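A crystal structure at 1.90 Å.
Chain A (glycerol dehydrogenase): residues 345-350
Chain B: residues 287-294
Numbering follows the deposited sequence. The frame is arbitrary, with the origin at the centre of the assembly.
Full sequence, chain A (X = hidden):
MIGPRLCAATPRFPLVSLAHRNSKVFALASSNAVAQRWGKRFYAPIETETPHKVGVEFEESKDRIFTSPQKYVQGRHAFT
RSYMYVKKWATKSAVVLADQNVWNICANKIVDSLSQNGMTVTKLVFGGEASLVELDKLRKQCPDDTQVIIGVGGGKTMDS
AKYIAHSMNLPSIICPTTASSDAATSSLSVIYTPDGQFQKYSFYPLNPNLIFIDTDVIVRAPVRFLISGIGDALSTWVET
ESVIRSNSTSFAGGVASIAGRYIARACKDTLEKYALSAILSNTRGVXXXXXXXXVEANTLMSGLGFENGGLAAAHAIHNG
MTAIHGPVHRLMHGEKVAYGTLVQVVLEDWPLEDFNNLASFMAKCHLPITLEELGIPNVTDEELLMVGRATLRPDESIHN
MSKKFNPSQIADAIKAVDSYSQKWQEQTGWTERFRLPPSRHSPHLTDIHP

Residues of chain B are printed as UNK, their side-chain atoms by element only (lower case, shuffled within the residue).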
# COMPACT_ATOMS: atom_id res chain seq x y z
N VAL A 345 -14.08 -25.42 -6.43
CA VAL A 345 -13.19 -24.68 -5.54
C VAL A 345 -12.50 -25.63 -4.56
O VAL A 345 -11.33 -25.43 -4.21
CB VAL A 345 -13.96 -23.60 -4.76
CG1 VAL A 345 -13.16 -23.13 -3.55
CG2 VAL A 345 -14.24 -22.43 -5.67
N VAL A 346 -13.21 -26.65 -4.11
CA VAL A 346 -12.62 -27.62 -3.20
C VAL A 346 -11.61 -28.45 -4.00
O VAL A 346 -10.52 -28.75 -3.51
CB VAL A 346 -13.69 -28.57 -2.60
CG1 VAL A 346 -13.01 -29.67 -1.80
CG2 VAL A 346 -14.64 -27.77 -1.71
N LEU A 347 -11.97 -28.80 -5.23
CA LEU A 347 -11.08 -29.58 -6.09
C LEU A 347 -9.83 -28.79 -6.46
O LEU A 347 -8.75 -29.36 -6.64
CB LEU A 347 -11.82 -30.03 -7.36
CG LEU A 347 -12.96 -31.03 -7.13
CD1 LEU A 347 -13.64 -31.35 -8.46
CD2 LEU A 347 -12.41 -32.31 -6.49
N GLU A 348 -9.97 -27.47 -6.59
CA GLU A 348 -8.83 -26.62 -6.91
C GLU A 348 -7.99 -26.33 -5.66
O GLU A 348 -6.92 -25.73 -5.74
CB GLU A 348 -9.30 -25.31 -7.55
CG GLU A 348 -9.70 -25.45 -9.02
CD GLU A 348 -9.95 -24.11 -9.69
OE1 GLU A 348 -9.22 -23.14 -9.37
OE2 GLU A 348 -10.85 -24.02 -10.53
N ASP A 349 -8.50 -26.77 -4.51
CA ASP A 349 -7.80 -26.62 -3.24
C ASP A 349 -7.59 -25.17 -2.78
O ASP A 349 -6.51 -24.83 -2.30
CB ASP A 349 -6.44 -27.33 -3.31
CG ASP A 349 -5.88 -27.66 -1.94
OD1 ASP A 349 -4.64 -27.57 -1.77
OD2 ASP A 349 -6.66 -28.02 -1.04
N TRP A 350 -8.60 -24.32 -2.95
CA TRP A 350 -8.48 -22.93 -2.51
C TRP A 350 -8.45 -22.92 -0.99
O TRP A 350 -9.08 -23.76 -0.35
CB TRP A 350 -9.70 -22.11 -2.92
CG TRP A 350 -9.84 -21.77 -4.37
CD1 TRP A 350 -9.17 -22.33 -5.42
CD2 TRP A 350 -10.76 -20.83 -4.93
NE1 TRP A 350 -9.63 -21.79 -6.61
CE2 TRP A 350 -10.60 -20.87 -6.33
CE3 TRP A 350 -11.71 -19.96 -4.37
CZ2 TRP A 350 -11.36 -20.06 -7.19
CZ3 TRP A 350 -12.46 -19.16 -5.23
CH2 TRP A 350 -12.28 -19.22 -6.63
N UNK B 287 -11.34 -37.27 2.47
CA UNK B 287 -9.93 -37.04 2.22
C UNK B 287 -9.66 -35.96 1.17
O UNK B 287 -9.12 -36.24 0.10
c UNK B 287 -9.29 -38.37 1.79
s UNK B 287 -7.52 -38.48 2.06
N UNK B 288 -10.05 -34.72 1.48
CA UNK B 288 -9.84 -33.61 0.56
C UNK B 288 -8.35 -33.29 0.43
O UNK B 288 -7.54 -33.75 1.23
c UNK B 288 -12.07 -32.53 1.15
c UNK B 288 -10.54 -32.33 1.07
o UNK B 288 -10.04 -32.02 2.37
N UNK B 289 -7.99 -32.49 -0.57
CA UNK B 289 -6.60 -32.10 -0.73
C UNK B 289 -6.20 -31.23 0.47
O UNK B 289 -5.04 -31.24 0.88
o UNK B 289 -3.55 -30.14 -4.06
c UNK B 289 -4.93 -31.01 -2.33
c UNK B 289 -6.40 -31.35 -2.04
c UNK B 289 -4.70 -30.52 -3.75
o UNK B 289 -5.66 -30.50 -4.55
N UNK B 290 -7.16 -30.50 1.03
CA UNK B 290 -6.89 -29.64 2.18
C UNK B 290 -6.48 -30.50 3.38
O UNK B 290 -5.55 -30.17 4.12
c UNK B 290 -8.13 -28.81 2.53
N UNK B 291 -7.19 -31.61 3.57
CA UNK B 291 -6.89 -32.55 4.65
C UNK B 291 -5.48 -33.11 4.41
O UNK B 291 -4.67 -33.17 5.33
c UNK B 291 -6.72 -37.05 5.98
c UNK B 291 -7.72 -34.66 6.97
c UNK B 291 -6.88 -36.89 7.35
c UNK B 291 -7.91 -33.69 4.65
c UNK B 291 -7.07 -36.01 5.11
c UNK B 291 -7.57 -34.81 5.60
c UNK B 291 -7.38 -35.69 7.85
N UNK B 292 -5.20 -33.50 3.17
CA UNK B 292 -3.88 -34.05 2.83
C UNK B 292 -2.79 -33.00 3.06
O UNK B 292 -1.67 -33.34 3.47
c UNK B 292 -4.83 -35.66 1.06
c UNK B 292 -3.85 -34.53 1.38
o UNK B 292 -4.92 -38.04 0.85
c UNK B 292 -4.18 -37.04 1.01
o UNK B 292 -2.93 -37.14 1.11
N UNK B 293 -3.10 -31.73 2.81
CA UNK B 293 -2.12 -30.68 3.02
C UNK B 293 -1.72 -30.57 4.49
O UNK B 293 -0.55 -30.39 4.81
c UNK B 293 -2.81 -29.22 1.08
n UNK B 293 -3.61 -28.25 0.64
o UNK B 293 -2.21 -29.98 0.33
c UNK B 293 -2.65 -29.32 2.57
N UNK B 294 -2.71 -30.66 5.38
CA UNK B 294 -2.43 -30.56 6.80
C UNK B 294 -1.75 -31.82 7.31
O UNK B 294 -0.95 -31.76 8.25
c UNK B 294 -3.43 -30.27 9.10
c UNK B 294 -4.27 -28.91 7.18
c UNK B 294 -3.72 -30.28 7.59
O HOH W 1 -8.98 -29.21 -1.01
O HOH W 2 -9.76 -32.07 -2.72
O HOH W 3 -8.25 -31.49 -4.87

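Position 287 of chain B carries one carbon followed by one sulfur, without a branch. It touches nothing on the chain A stretch, its side chain coming no nearer than 10.1 Å. A single carbon ending in sulfur is a cysteine, C287(B).

At position 288 the CB bears one oxygen and one carbon. The CB points toward chain A, and the branch carbon lies 4.2 Å from CG1 of V346(A), an apolar contact at van der Waals range. The three-atom side chain forks at CB into a hydroxyl and a methyl, which identifies threonine, T288(B), with CG2 as the methyl in contact. The residue also occupies the N-cap position of the helix that follows: OG1 accepts a hydrogen bond from the backbone N of residue 291 at 3.1 Å, satisfying an amide that has no carbonyl one turn earlier within the helix.

Position 289 has three carbons in line, the third carrying two oxygens. Its CB lies 3.5 Å from OD2 of D349(A); one of the two oxygens comes within 3.6 Å of OD1 of D349(A), and the other is 3.9 Å from the carbonyl O of L347(A). This is a carboxylate on a two-methylene arm, hence glutamate, E289(B). The arm is extended, with chi1 and chi2 both t. The approach of OE1 to D349(A) is one of like charges, while water 3 joins OE2 and the O of L347(A) by donating to each at 2.8 Å.

Position 290 shows one side-chain carbon and nothing beyond it. This CB is 3.9 Å from OD2 of D349(A). The residue is alanine, A290(B).

Position 291 has one carbon leading to a ring of six carbons with no heteroatom. The ring leads away from chain A. It is phenylalanine, F291(B).

Position 292 again has three carbons, the last with two oxygens. Unlike E289(B), it makes no contact with the chain A stretch. It is a second glutamate, E292(B).

At position 293 two carbons end in one oxygen and one nitrogen, and the nitrogen lies 2.7 Å from OD1 of D349(A). That is a carboxamide on a single methylene, asparagine N293(B). Its ND2 donates to this OD1, with an N-H...acceptor angle of 154°.

Position 294 has a CB carrying two carbons and remains out of reach. The forked aliphatic group is that of valine, V294(B).

The contact centres on D349(A), the first residue to leave helical geometry at the end of its helix. Its positive phi belongs to a Schellman motif, in which the N of D349(A) bonds to the O of V346(A) at 3.0 Å and the N of W350(A) to the O of V345(A) at 3.2 Å. The carboxylate lies against the start of the chain B helix, near E289(B) and A290(B), and accepts the direct hydrogen bond from N293(B), one turn on from E289(B). Water extends this link: water 1 donates to OD2 of D349(A) at 2.6 Å and to the O of V346(A) at 3.0 Å, and accepts a weak bond from the N of A290(B) at 3.0 Å. One helix end thus meets one helix start through a direct hydrogen bond from N293(B) to D349(A), supplemented by bridging waters.

Chain B 287-294: CTEAFENV
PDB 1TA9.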